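Local coordinates for two-domain protein containing predicted PHP-like metal-dependent phosphoesterase (Bacteroides vulgatus ATCC 8482, PDB 3E38) that binds zinc ions in a PHP-like domain and is predicted to act as a metal-dependent phosphoesterase, possibly a nuclease, at residues V34-R39 and I51-H56; S27-G32 and V66-N71. All coordinates share one frame; numbering follows the deposited sequence.

Interaction 1 (V34-R39 and I51-H56); sequences VWPTVR and ISLTEH. With ZN (zinc ion), chain J.
L53 meets P36 and R39 with its two methyl branches, one each, inside the beta-alpha-beta unit that runs from strand 17-22 through helix 36-45 to strand 50-56 of the PHP-like domain. L53 CD2 rests on P36 CB at 3.6 Å. Its other methyl, CD1, lies 3.9 Å from CG of R39, and there the two side chains run at about a right angle to each other. This reach follows from L53 CG standing anti to the backbone N (chi1 -169°), which carries the two methyls toward P36 and R39. Two residues earlier, I51 ends against the helix backbone, with its CD1 3.9 Å from R39 O. The contact is buried and wholly van der Waals; no hydrogen bond crosses it.

The next shell fixes R39. Its chain bends at chi2 (-54°), and V34 CG2 sits over the centre of one guanidinium face, 3.2 Å above the plane. The polar end bonds through NE to the backbone O of H26, a residue of the neighbouring zinc site, while NH1 reaches Q197 O and forms a salt bridge with E42. Beyond L53 and P36, S73 and C77 of helix 72-83 pack against both side chains. Three residues on from L53, H56 gives NE2 to a zinc ion at 2.1 Å, and T95 OG1 holds its ND1.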
loop_
_atom_site.group_PDB
_atom_site.type_symbol
_atom_site.label_atom_id
_atom_site.label_comp_id
_atom_site.label_asym_id
_atom_site.label_seq_id
_atom_site.Cartn_x
_atom_site.Cartn_y
_atom_site.Cartn_z
ATOM N N VAL B 34 -11.613 -3.458 21.985
ATOM C CA VAL B 34 -12.758 -3.477 21.061
ATOM C C VAL B 34 -13.965 -4.219 21.622
ATOM O O VAL B 34 -13.855 -5.111 22.488
ATOM C CB VAL B 34 -12.366 -4.122 19.705
ATOM C CG1 VAL B 34 -11.279 -3.273 19.022
ATOM C CG2 VAL B 34 -11.912 -5.633 19.848
ATOM N N TRP B 35 -15.122 -3.836 21.118
ATOM C CA TRP B 35 -16.364 -4.546 21.424
ATOM C C TRP B 35 -16.279 -5.990 20.863
ATOM O O TRP B 35 -15.704 -6.198 19.802
ATOM C CB TRP B 35 -17.548 -3.799 20.842
ATOM C CG TRP B 35 -18.802 -4.340 21.309
ATOM C CD1 TRP B 35 -19.657 -5.072 20.603
ATOM C CD2 TRP B 35 -19.385 -4.168 22.612
ATOM N NE1 TRP B 35 -20.746 -5.399 21.370
ATOM C CE2 TRP B 35 -20.604 -4.857 22.610
ATOM C CE3 TRP B 35 -18.975 -3.523 23.791
ATOM C CZ2 TRP B 35 -21.460 -4.898 23.729
ATOM C CZ3 TRP B 35 -19.822 -3.595 24.922
ATOM C CH2 TRP B 35 -21.043 -4.268 24.866
ATOM N N PRO B 36 -16.865 -6.989 21.555
ATOM C CA PRO B 36 -16.535 -8.364 21.100
ATOM C C PRO B 36 -16.880 -8.692 19.684
ATOM O O PRO B 36 -16.169 -9.476 19.096
ATOM C CB PRO B 36 -17.323 -9.243 22.069
ATOM C CG PRO B 36 -17.323 -8.417 23.334
ATOM C CD PRO B 36 -17.644 -7.025 22.816
ATOM N N THR B 37 -17.886 -8.027 19.107
ATOM C CA THR B 37 -18.324 -8.384 17.756
ATOM C C THR B 37 -17.255 -7.996 16.717
ATOM O O THR B 37 -17.112 -8.582 15.647
ATOM C CB THR B 37 -19.678 -7.826 17.459
ATOM O OG1 THR B 37 -19.669 -6.424 17.688
ATOM C CG2 THR B 37 -20.687 -8.498 18.415
ATOM N N VAL B 38 -16.416 -7.070 17.096
ATOM C CA VAL B 38 -15.352 -6.667 16.199
ATOM C C VAL B 38 -14.424 -7.841 15.952
ATOM O O VAL B 38 -13.876 -7.971 14.862
ATOM C CB VAL B 38 -14.527 -5.510 16.800
ATOM C CG1 VAL B 38 -13.343 -5.152 15.927
ATOM C CG2 VAL B 38 -15.399 -4.336 17.018
ATOM N N ARG B 39 -14.227 -8.691 16.959
ATOM C CA ARG B 39 -13.285 -9.794 16.764
ATOM C C ARG B 39 -13.808 -10.765 15.706
ATOM O O ARG B 39 -13.032 -11.494 15.065
ATOM C CB ARG B 39 -12.971 -10.575 18.048
ATOM C CG ARG B 39 -12.210 -9.815 19.126
ATOM C CD ARG B 39 -10.938 -9.218 18.578
ATOM N NE ARG B 39 -10.186 -8.516 19.614
ATOM C CZ ARG B 39 -9.337 -7.514 19.383
ATOM N NH1 ARG B 39 -9.127 -7.074 18.143
ATOM N NH2 ARG B 39 -8.695 -6.951 20.397
ATOM N N ILE B 51 -12.245 -18.843 15.872
ATOM C CA ILE B 51 -11.640 -18.020 16.895
ATOM C C ILE B 51 -12.118 -18.391 18.256
ATOM O O ILE B 51 -13.120 -19.016 18.419
ATOM C CB ILE B 51 -12.015 -16.499 16.713
ATOM C CG1 ILE B 51 -13.499 -16.283 16.939
ATOM C CG2 ILE B 51 -11.595 -15.965 15.338
ATOM C CD1 ILE B 51 -13.953 -14.803 16.832
ATOM N N SER B 52 -11.353 -17.979 19.238
ATOM C CA SER B 52 -11.749 -18.091 20.615
ATOM C C SER B 52 -11.431 -16.767 21.309
ATOM O O SER B 52 -10.259 -16.385 21.399
ATOM C CB SER B 52 -10.994 -19.246 21.292
ATOM O OG SER B 52 -11.435 -19.461 22.629
ATOM N N LEU B 53 -12.475 -16.076 21.752
ATOM C CA LEU B 53 -12.333 -14.841 22.535
ATOM C C LEU B 53 -12.054 -15.323 23.962
ATOM O O LEU B 53 -12.944 -15.823 24.678
ATOM C CB LEU B 53 -13.577 -13.978 22.418
ATOM C CG LEU B 53 -13.606 -12.539 22.926
ATOM C CD1 LEU B 53 -12.401 -11.743 22.492
ATOM C CD2 LEU B 53 -14.909 -11.860 22.439
ATOM N N THR B 54 -10.776 -15.237 24.326
ATOM C CA THR B 54 -10.271 -15.770 25.569
ATOM C C THR B 54 -9.919 -14.683 26.550
ATOM O O THR B 54 -8.763 -14.377 26.760
ATOM C CB THR B 54 -9.030 -16.635 25.317
ATOM O OG1 THR B 54 -7.950 -15.800 24.880
ATOM C CG2 THR B 54 -9.329 -17.713 24.293
ATOM N N GLU B 55 -10.949 -14.158 27.200
ATOM C CA GLU B 55 -10.793 -13.088 28.190
ATOM C C GLU B 55 -10.017 -13.590 29.415
ATOM O O GLU B 55 -10.030 -14.774 29.784
ATOM C CB GLU B 55 -12.131 -12.501 28.664
ATOM C CG GLU B 55 -13.217 -12.118 27.613
ATOM C CD GLU B 55 -12.879 -11.019 26.628
ATOM O OE1 GLU B 55 -11.766 -10.449 26.650
ATOM O OE2 GLU B 55 -13.781 -10.716 25.803
ATOM N N HIS B 56 -9.302 -12.657 30.022
ATOM C CA HIS B 56 -8.621 -12.937 31.271
ATOM C C HIS B 56 -9.719 -13.188 32.281
ATOM O O HIS B 56 -10.729 -12.471 32.327
ATOM C CB HIS B 56 -7.794 -11.744 31.787
ATOM C CG HIS B 56 -6.619 -11.392 30.941
ATOM N ND1 HIS B 56 -5.449 -12.123 30.957
ATOM C CD2 HIS B 56 -6.416 -10.371 30.082
ATOM C CE1 HIS B 56 -4.586 -11.578 30.123
ATOM N NE2 HIS B 56 -5.151 -10.516 29.571
HETATM ZN ZN ZN J . -4.389 -9.083 28.174
#

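Interaction 2 (S27-G32 and V66-N71); sequences SVFSDG and VVSDHN. With ZN (zinc ion), chain J.
S68 OG donates a hydrogen bond to D69 O (2.8 Å), accepts one from a water (2.9 Å) and lies near the plane of the F29 ring, 3.4 Å from CD2 at its edge. The contact joins two loops of the PHP-like domain that follow successive strands, 17-22 and 50-56. V66 takes one face of the same ring in a CH-pi contact: its CG1 stands 3.6 Å from the centroid, 18° off the ring normal, and is 3.4 Å from F29 CE2. CG1 stands anti to the backbone N (chi1 -174°), which lays that methyl over the ring, while CG2 approaches V28 O. The water on S68 OG also bonds weakly to F29 O, linking the loops.

F29 itself is set by a type I turn from S27 to S30, in which S27 OG accepts from F29 N as an ST turn. P36 and helix 72-83 also touch the ring, and W35 of the second subunit packs on V28 and V66. Further along, D31 binds a zinc ion through both carboxylate oxygens. In the other loop, D69 OD1 caps the approach to helix 72-83, met by N71 N at 3.0 Å from above the carboxylate plane.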
loop_
_atom_site.group_PDB
_atom_site.type_symbol
_atom_site.label_atom_id
_atom_site.label_comp_id
_atom_site.label_asym_id
_atom_site.label_seq_id
_atom_site.Cartn_x
_atom_site.Cartn_y
_atom_site.Cartn_z
ATOM N N SER B 27 -11.215 -8.654 24.305
ATOM C CA SER B 27 -12.187 -7.574 24.080
ATOM C C SER B 27 -12.217 -6.694 25.326
ATOM O O SER B 27 -11.479 -6.910 26.258
ATOM C CB SER B 27 -13.594 -8.082 23.761
ATOM O OG SER B 27 -14.330 -8.547 24.908
ATOM N N VAL B 28 -13.061 -5.683 25.303
ATOM C CA VAL B 28 -13.182 -4.762 26.417
ATOM C C VAL B 28 -13.728 -5.435 27.709
ATOM O O VAL B 28 -13.853 -4.789 28.760
ATOM C CB VAL B 28 -14.158 -3.562 26.047
ATOM C CG1 VAL B 28 -13.504 -2.610 25.051
ATOM C CG2 VAL B 28 -15.481 -4.075 25.562
ATOM N N PHE B 29 -14.062 -6.724 27.588
ATOM C CA PHE B 29 -14.653 -7.519 28.674
ATOM C C PHE B 29 -13.522 -8.078 29.530
ATOM O O PHE B 29 -13.735 -8.660 30.577
ATOM C CB PHE B 29 -15.674 -8.535 28.159
ATOM C CG PHE B 29 -17.037 -7.917 27.853
ATOM C CD1 PHE B 29 -17.289 -7.292 26.654
ATOM C CD2 PHE B 29 -18.061 -7.995 28.753
ATOM C CE1 PHE B 29 -18.508 -6.700 26.396
ATOM C CE2 PHE B 29 -19.288 -7.396 28.520
ATOM C CZ PHE B 29 -19.513 -6.764 27.311
ATOM N N SER B 30 -12.304 -7.846 29.042
ATOM C CA SER B 30 -11.070 -7.985 29.858
ATOM C C SER B 30 -10.259 -6.732 29.558
ATOM O O SER B 30 -10.754 -5.638 29.776
ATOM C CB SER B 30 -10.232 -9.281 29.688
ATOM O OG SER B 30 -10.009 -9.634 28.346
ATOM N N ASP B 31 -9.068 -6.917 28.995
ATOM C CA ASP B 31 -8.103 -5.809 28.730
ATOM C C ASP B 31 -7.977 -5.472 27.249
ATOM O O ASP B 31 -7.172 -4.683 26.835
ATOM C CB ASP B 31 -6.706 -6.088 29.363
ATOM C CG ASP B 31 -6.002 -7.304 28.777
ATOM O OD1 ASP B 31 -6.693 -8.088 28.123
ATOM O OD2 ASP B 31 -4.757 -7.514 28.984
ATOM N N GLY B 32 -8.803 -6.104 26.457
ATOM C CA GLY B 32 -8.912 -5.781 25.039
ATOM C C GLY B 32 -9.516 -4.397 24.836
ATOM O O GLY B 32 -10.097 -3.822 25.745
ATOM N N VAL B 66 -17.776 -2.007 32.617
ATOM C CA VAL B 66 -18.272 -3.113 31.802
ATOM C C VAL B 66 -18.543 -4.207 32.794
ATOM O O VAL B 66 -17.622 -4.881 33.296
ATOM C CB VAL B 66 -17.246 -3.549 30.721
ATOM C CG1 VAL B 66 -17.848 -4.578 29.811
ATOM C CG2 VAL B 66 -16.807 -2.368 29.899
ATOM N N VAL B 67 -19.821 -4.316 33.114
ATOM C CA VAL B 67 -20.310 -5.218 34.172
ATOM C C VAL B 67 -20.980 -6.499 33.649
ATOM O O VAL B 67 -22.080 -6.495 33.102
ATOM C CB VAL B 67 -21.225 -4.430 35.143
ATOM C CG1 VAL B 67 -21.602 -5.289 36.334
ATOM C CG2 VAL B 67 -20.512 -3.200 35.624
ATOM N N SER B 68 -20.257 -7.594 33.852
ATOM C CA SER B 68 -20.689 -8.913 33.403
ATOM C C SER B 68 -19.920 -10.026 34.056
ATOM O O SER B 68 -18.967 -9.829 34.839
ATOM C CB SER B 68 -20.455 -9.073 31.912
ATOM O OG SER B 68 -19.095 -9.447 31.661
ATOM N N ASP B 69 -20.332 -11.223 33.711
ATOM C CA ASP B 69 -19.590 -12.390 34.158
ATOM C C ASP B 69 -18.622 -12.812 33.054
ATOM O O ASP B 69 -18.365 -12.086 32.059
ATOM C CB ASP B 69 -20.483 -13.552 34.634
ATOM C CG ASP B 69 -21.339 -14.161 33.516
ATOM O OD1 ASP B 69 -21.031 -13.958 32.323
ATOM O OD2 ASP B 69 -22.307 -14.886 33.845
ATOM N N HIS B 70 -18.080 -14.001 33.243
ATOM C CA HIS B 70 -17.015 -14.462 32.371
ATOM C C HIS B 70 -17.465 -15.099 31.077
ATOM O O HIS B 70 -16.645 -15.408 30.215
ATOM C CB HIS B 70 -16.123 -15.441 33.120
ATOM C CG HIS B 70 -15.502 -14.857 34.345
ATOM N ND1 HIS B 70 -14.405 -14.024 34.308
ATOM C CD2 HIS B 70 -15.824 -14.998 35.651
ATOM C CE1 HIS B 70 -14.082 -13.676 35.536
ATOM N NE2 HIS B 70 -14.929 -14.257 36.373
ATOM N N ASN B 71 -18.760 -15.267 30.912
ATOM C CA ASN B 71 -19.264 -15.919 29.701
ATOM C C ASN B 71 -19.803 -14.876 28.735
ATOM O O ASN B 71 -20.091 -15.142 27.586
ATOM C CB ASN B 71 -20.358 -16.919 30.064
ATOM C CG ASN B 71 -19.866 -18.037 30.929
ATOM O OD1 ASN B 71 -18.883 -18.697 30.592
ATOM N ND2 ASN B 71 -20.579 -18.316 32.026
HETATM ZN ZN ZN J . -4.389 -9.083 28.174
HETATM O O HOH W 1 -16.447 -8.648 32.526
HETATM O O HOH W 2 -15.282 -6.051 32.248
#

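Interactions 1 and 2 lie 9 Å apart between centres, with 34-39 and 51-56 nested inside the loop closed by 27-32 and 66-71. They meet at one zinc ion: H56 from interaction 1 and D31 from interaction 2 bind it together with H196, and H56 CD2 lies 3.0 Å from D31 OD1. E55 adds a second bridge, its carboxylate probably hydrogen-bonded through OE1 to S30 OG (2.6 Å), with OE2 directed at S27 OG. The loop that carries D31 is thereby tied to the segment that carries H56. P36 touches both L53 and F29, so the apolar packing of the two contacts is continuous.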